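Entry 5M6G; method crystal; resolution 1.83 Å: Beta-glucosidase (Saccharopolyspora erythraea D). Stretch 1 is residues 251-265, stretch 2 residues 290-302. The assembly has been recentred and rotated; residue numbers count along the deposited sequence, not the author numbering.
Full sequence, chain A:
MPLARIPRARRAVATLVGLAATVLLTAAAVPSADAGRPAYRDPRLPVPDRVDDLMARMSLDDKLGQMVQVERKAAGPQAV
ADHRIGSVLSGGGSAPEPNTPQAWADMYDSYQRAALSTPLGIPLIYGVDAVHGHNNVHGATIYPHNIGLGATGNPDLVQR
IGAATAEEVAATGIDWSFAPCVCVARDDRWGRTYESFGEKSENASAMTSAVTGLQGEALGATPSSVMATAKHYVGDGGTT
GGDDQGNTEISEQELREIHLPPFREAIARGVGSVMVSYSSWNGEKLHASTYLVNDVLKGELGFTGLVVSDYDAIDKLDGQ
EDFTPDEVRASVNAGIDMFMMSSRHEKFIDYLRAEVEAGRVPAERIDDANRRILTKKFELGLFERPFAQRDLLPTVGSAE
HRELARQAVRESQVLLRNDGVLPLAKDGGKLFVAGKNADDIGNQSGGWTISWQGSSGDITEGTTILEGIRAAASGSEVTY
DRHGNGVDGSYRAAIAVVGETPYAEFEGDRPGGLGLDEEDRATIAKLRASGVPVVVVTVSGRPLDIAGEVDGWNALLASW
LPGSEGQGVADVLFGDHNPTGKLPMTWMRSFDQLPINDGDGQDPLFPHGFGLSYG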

# COMPACT_ATOMS: atom_id res chain seq x y z
N SER A 251 10.89 -20.12 12.66
CA SER A 251 10.08 -21.25 13.07
C SER A 251 8.61 -21.00 12.72
O SER A 251 8.18 -19.86 12.50
CB SER A 251 10.20 -21.48 14.57
OG SER A 251 9.58 -20.41 15.27
N GLU A 252 7.83 -22.08 12.68
CA GLU A 252 6.39 -21.91 12.51
C GLU A 252 5.80 -21.11 13.66
O GLU A 252 4.89 -20.29 13.46
CB GLU A 252 5.69 -23.26 12.38
CG GLU A 252 4.20 -23.07 12.10
CD GLU A 252 3.52 -24.33 11.66
OE1 GLU A 252 4.22 -25.34 11.44
OE2 GLU A 252 2.28 -24.30 11.52
N GLN A 253 6.32 -21.30 14.87
CA GLN A 253 5.87 -20.49 16.00
C GLN A 253 6.12 -19.00 15.75
O GLN A 253 5.23 -18.17 15.98
CB GLN A 253 6.58 -20.92 17.29
CG GLN A 253 6.08 -20.16 18.51
CD GLN A 253 6.80 -20.55 19.78
OE1 GLN A 253 7.70 -21.40 19.77
NE2 GLN A 253 6.40 -19.94 20.89
N GLU A 254 7.32 -18.64 15.28
CA GLU A 254 7.61 -17.23 15.03
C GLU A 254 6.74 -16.69 13.90
O GLU A 254 6.26 -15.54 13.97
CB GLU A 254 9.09 -17.03 14.69
CG GLU A 254 10.04 -17.31 15.85
CD GLU A 254 11.52 -17.34 15.44
OE1 GLU A 254 11.98 -18.31 14.78
OE2 GLU A 254 12.22 -16.37 15.79
N LEU A 255 6.53 -17.49 12.86
CA LEU A 255 5.66 -17.06 11.77
C LEU A 255 4.24 -16.83 12.28
O LEU A 255 3.62 -15.81 11.96
CB LEU A 255 5.67 -18.11 10.65
CG LEU A 255 4.90 -17.78 9.36
CD1 LEU A 255 5.65 -16.72 8.57
CD2 LEU A 255 4.66 -19.03 8.51
N ARG A 256 3.74 -17.74 13.12
CA ARG A 256 2.39 -17.62 13.64
C ARG A 256 2.26 -16.50 14.67
O ARG A 256 1.19 -15.88 14.76
CB ARG A 256 1.95 -18.95 14.27
CG ARG A 256 1.74 -20.05 13.26
CD ARG A 256 1.45 -21.36 13.95
NE ARG A 256 0.86 -22.33 13.03
CZ ARG A 256 -0.44 -22.44 12.78
NH1 ARG A 256 -1.30 -21.63 13.38
NH2 ARG A 256 -0.88 -23.35 11.92
N GLU A 257 3.31 -16.24 15.45
CA GLU A 257 3.19 -15.23 16.50
C GLU A 257 3.43 -13.82 15.99
O GLU A 257 2.81 -12.88 16.51
CB GLU A 257 4.16 -15.55 17.64
CG GLU A 257 3.81 -16.82 18.39
CD GLU A 257 4.72 -17.07 19.57
OE1 GLU A 257 5.77 -16.39 19.65
OE2 GLU A 257 4.39 -17.94 20.41
N ILE A 258 4.28 -13.64 14.99
CA ILE A 258 4.62 -12.30 14.49
C ILE A 258 3.83 -11.93 13.23
O ILE A 258 3.22 -10.87 13.17
CB ILE A 258 6.14 -12.19 14.24
CG1 ILE A 258 6.91 -12.47 15.53
CG2 ILE A 258 6.48 -10.81 13.67
CD1 ILE A 258 8.43 -12.30 15.39
N HIS A 259 3.83 -12.80 12.22
CA HIS A 259 3.38 -12.40 10.89
C HIS A 259 1.94 -12.79 10.58
O HIS A 259 1.27 -12.09 9.82
CB HIS A 259 4.31 -13.01 9.83
CG HIS A 259 5.74 -12.59 9.99
ND1 HIS A 259 6.22 -11.40 9.48
CD2 HIS A 259 6.78 -13.18 10.62
CE1 HIS A 259 7.50 -11.28 9.79
NE2 HIS A 259 7.86 -12.35 10.48
N LEU A 260 1.46 -13.88 11.16
CA LEU A 260 0.10 -14.37 10.93
C LEU A 260 -1.01 -13.53 11.58
O LEU A 260 -2.08 -13.40 10.97
CB LEU A 260 -0.00 -15.81 11.43
CG LEU A 260 -1.28 -16.52 10.96
CD1 LEU A 260 -1.32 -16.63 9.43
CD2 LEU A 260 -1.36 -17.89 11.62
N PRO A 261 -0.84 -12.97 12.78
CA PRO A 261 -1.99 -12.37 13.49
C PRO A 261 -2.69 -11.28 12.70
O PRO A 261 -3.93 -11.20 12.75
CB PRO A 261 -1.36 -11.82 14.78
CG PRO A 261 -0.26 -12.79 15.05
CD PRO A 261 0.33 -13.07 13.69
N PRO A 262 -1.98 -10.40 11.98
CA PRO A 262 -2.71 -9.39 11.19
C PRO A 262 -3.62 -9.99 10.14
O PRO A 262 -4.66 -9.41 9.83
CB PRO A 262 -1.59 -8.55 10.56
CG PRO A 262 -0.47 -8.67 11.54
CD PRO A 262 -0.52 -10.12 11.95
N PHE A 263 -3.26 -11.15 9.58
CA PHE A 263 -4.18 -11.82 8.67
C PHE A 263 -5.42 -12.32 9.39
O PHE A 263 -6.53 -12.19 8.87
CB PHE A 263 -3.46 -12.96 7.95
CG PHE A 263 -2.51 -12.48 6.90
CD1 PHE A 263 -2.98 -12.05 5.66
CD2 PHE A 263 -1.15 -12.38 7.19
CE1 PHE A 263 -2.10 -11.57 4.70
CE2 PHE A 263 -0.26 -11.89 6.24
CZ PHE A 263 -0.73 -11.48 5.00
N ARG A 264 -5.25 -12.88 10.59
CA ARG A 264 -6.40 -13.33 11.38
C ARG A 264 -7.37 -12.18 11.64
O ARG A 264 -8.59 -12.32 11.48
CB ARG A 264 -5.92 -13.93 12.70
CG ARG A 264 -6.84 -14.95 13.33
CD ARG A 264 -6.32 -15.43 14.69
NE ARG A 264 -5.08 -16.19 14.61
CZ ARG A 264 -5.04 -17.51 14.42
NH1 ARG A 264 -6.17 -18.19 14.28
NH2 ARG A 264 -3.87 -18.15 14.36
N GLU A 265 -6.84 -11.02 12.05
CA GLU A 265 -7.68 -9.85 12.30
C GLU A 265 -8.36 -9.36 11.03
O GLU A 265 -9.53 -8.94 11.07
CB GLU A 265 -6.85 -8.71 12.91
CG GLU A 265 -6.84 -8.70 14.42
CD GLU A 265 -8.22 -8.43 15.00
OE1 GLU A 265 -8.70 -7.28 14.88
OE2 GLU A 265 -8.82 -9.38 15.55
N THR A 290 0.99 -25.43 -0.29
CA THR A 290 -0.32 -25.98 0.05
C THR A 290 -0.60 -25.85 1.54
O THR A 290 -1.72 -25.55 1.95
CB THR A 290 -0.39 -27.45 -0.39
OG1 THR A 290 -0.01 -27.55 -1.77
CG2 THR A 290 -1.80 -27.99 -0.23
N TYR A 291 0.43 -26.04 2.37
CA TYR A 291 0.23 -25.98 3.81
C TYR A 291 -0.22 -24.58 4.24
O TYR A 291 -1.26 -24.43 4.90
CB TYR A 291 1.50 -26.39 4.56
CG TYR A 291 1.37 -26.24 6.06
CD1 TYR A 291 0.45 -27.00 6.77
CD2 TYR A 291 2.15 -25.32 6.76
CE1 TYR A 291 0.31 -26.85 8.14
CE2 TYR A 291 2.02 -25.17 8.13
CZ TYR A 291 1.10 -25.94 8.82
OH TYR A 291 0.95 -25.80 10.18
N LEU A 292 0.53 -23.55 3.85
CA LEU A 292 0.19 -22.22 4.36
C LEU A 292 -1.07 -21.67 3.69
O LEU A 292 -1.90 -21.05 4.36
CB LEU A 292 1.37 -21.26 4.18
CG LEU A 292 2.56 -21.54 5.09
CD1 LEU A 292 3.65 -20.49 4.91
CD2 LEU A 292 2.12 -21.58 6.55
N VAL A 293 -1.24 -21.91 2.39
CA VAL A 293 -2.37 -21.30 1.67
C VAL A 293 -3.64 -22.12 1.85
O VAL A 293 -4.70 -21.60 2.21
CB VAL A 293 -2.02 -21.11 0.18
CG1 VAL A 293 -3.22 -20.54 -0.57
CG2 VAL A 293 -0.84 -20.20 0.02
N ASN A 294 -3.57 -23.43 1.58
CA ASN A 294 -4.79 -24.21 1.72
C ASN A 294 -5.03 -24.63 3.16
O ASN A 294 -6.12 -24.41 3.71
CB ASN A 294 -4.77 -25.43 0.81
CG ASN A 294 -6.06 -26.22 0.89
OD1 ASN A 294 -7.05 -25.88 0.24
ND2 ASN A 294 -6.08 -27.26 1.72
N ASP A 295 -4.03 -25.23 3.80
CA ASP A 295 -4.27 -25.84 5.11
C ASP A 295 -4.45 -24.77 6.19
O ASP A 295 -5.39 -24.84 6.99
CB ASP A 295 -3.13 -26.80 5.47
CG ASP A 295 -3.11 -28.03 4.57
OD1 ASP A 295 -4.04 -28.20 3.76
OD2 ASP A 295 -2.16 -28.83 4.69
N VAL A 296 -3.58 -23.77 6.21
CA VAL A 296 -3.64 -22.78 7.28
C VAL A 296 -4.62 -21.66 6.95
O VAL A 296 -5.53 -21.37 7.73
CB VAL A 296 -2.23 -22.26 7.61
CG1 VAL A 296 -2.28 -21.15 8.66
CG2 VAL A 296 -1.36 -23.42 8.10
N LEU A 297 -4.49 -21.02 5.78
CA LEU A 297 -5.31 -19.85 5.50
C LEU A 297 -6.77 -20.23 5.26
O LEU A 297 -7.67 -19.74 5.94
CB LEU A 297 -4.75 -19.09 4.30
CG LEU A 297 -5.63 -17.93 3.80
CD1 LEU A 297 -5.79 -16.85 4.86
CD2 LEU A 297 -4.99 -17.37 2.56
N LYS A 298 -7.02 -21.09 4.27
CA LYS A 298 -8.39 -21.49 3.98
C LYS A 298 -8.94 -22.41 5.06
O LYS A 298 -10.11 -22.30 5.44
CB LYS A 298 -8.47 -22.16 2.61
CG LYS A 298 -8.38 -21.19 1.45
CD LYS A 298 -8.60 -21.90 0.12
CE LYS A 298 -8.64 -20.91 -1.04
NZ LYS A 298 -8.92 -21.61 -2.33
N GLY A 299 -8.11 -23.31 5.58
CA GLY A 299 -8.60 -24.32 6.50
C GLY A 299 -8.65 -23.82 7.93
O GLY A 299 -9.72 -23.51 8.46
N GLU A 300 -7.47 -23.71 8.55
CA GLU A 300 -7.41 -23.38 9.97
C GLU A 300 -7.99 -22.00 10.25
O GLU A 300 -8.76 -21.84 11.21
CB GLU A 300 -5.96 -23.47 10.45
CG GLU A 300 -5.83 -23.14 11.92
CD GLU A 300 -4.40 -23.03 12.37
OE1 GLU A 300 -3.53 -23.74 11.82
OE2 GLU A 300 -4.14 -22.22 13.29
N LEU A 301 -7.64 -20.99 9.44
CA LEU A 301 -8.18 -19.65 9.63
C LEU A 301 -9.56 -19.49 9.02
O LEU A 301 -10.19 -18.44 9.21
CB LEU A 301 -7.24 -18.59 9.02
CG LEU A 301 -5.83 -18.51 9.63
CD1 LEU A 301 -5.07 -17.26 9.18
CD2 LEU A 301 -5.91 -18.59 11.14
N GLY A 302 -10.05 -20.50 8.29
CA GLY A 302 -11.40 -20.46 7.75
C GLY A 302 -11.66 -19.32 6.78
O GLY A 302 -12.79 -18.82 6.72

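Two helical stretches of one chain meet here through their side chains. The axes of helix 252-259 and helix 290-300 come no closer than 14.1 Å and make an angle of 48°. Side chains span the distance, among them the long ones of Arg256, Tyr291, Glu252 and Glu300. The backbones draw nearest at the far end of the contact, where the CA atoms of Arg264 and Leu301 lie 6.8 Å apart.

Leu301 is the largest bump. It sits in the hollow between Leu260 and Arg264, one turn apart. Its CA-to-CB bond points toward stretch 1. Leu301 CD1 packs against Leu260 CD1 at 3.8 Å. Leu301 CD2 lies over one face of the Arg264 guanidinium, 3.2 Å from Arg264 NH1. The CA-to-CB bond of Arg264 points sideways, but the end of its side chain comes nearer and brings the guanidinium to this leucine.

Val296 lies between Arg256 and Leu260. Val296 CG2 sits obliquely to the Arg256 guanidinium, 3.9 Å from Arg256 NH2. Val296 CG1 touches Leu260 CD2 more loosely, at 4.5 Å. A separate apolar touch joins Leu255 CD2 and Leu292 CD1 at 4.0 Å. The CA-to-CB bond of Leu292 also points sideways, but its end comes nearer.

Arg256 makes the salt bridge between the stretches. Its guanidinium grips Glu300 with two prongs: Arg256 NH2 to Glu300 OE1 is 2.7 Å, and Arg256 NH1 to Glu300 OE2 is 2.9 Å. Both bonds are nearly straight, so the two flat groups are well matched. Arg256 NE also bonds Glu252 OE2 at 2.9 Å, within its own helix. The arginine thus joins a carboxylate from each stretch.

The CA-to-CB bond of Tyr291 points toward stretch 1. Tyr291 OH donates a very short hydrogen bond, 2.4 Å, to Glu252 OE2, which lies near the ring plane. That same oxygen receives the bond from Arg256 NE, so it ties tyrosine and arginine together.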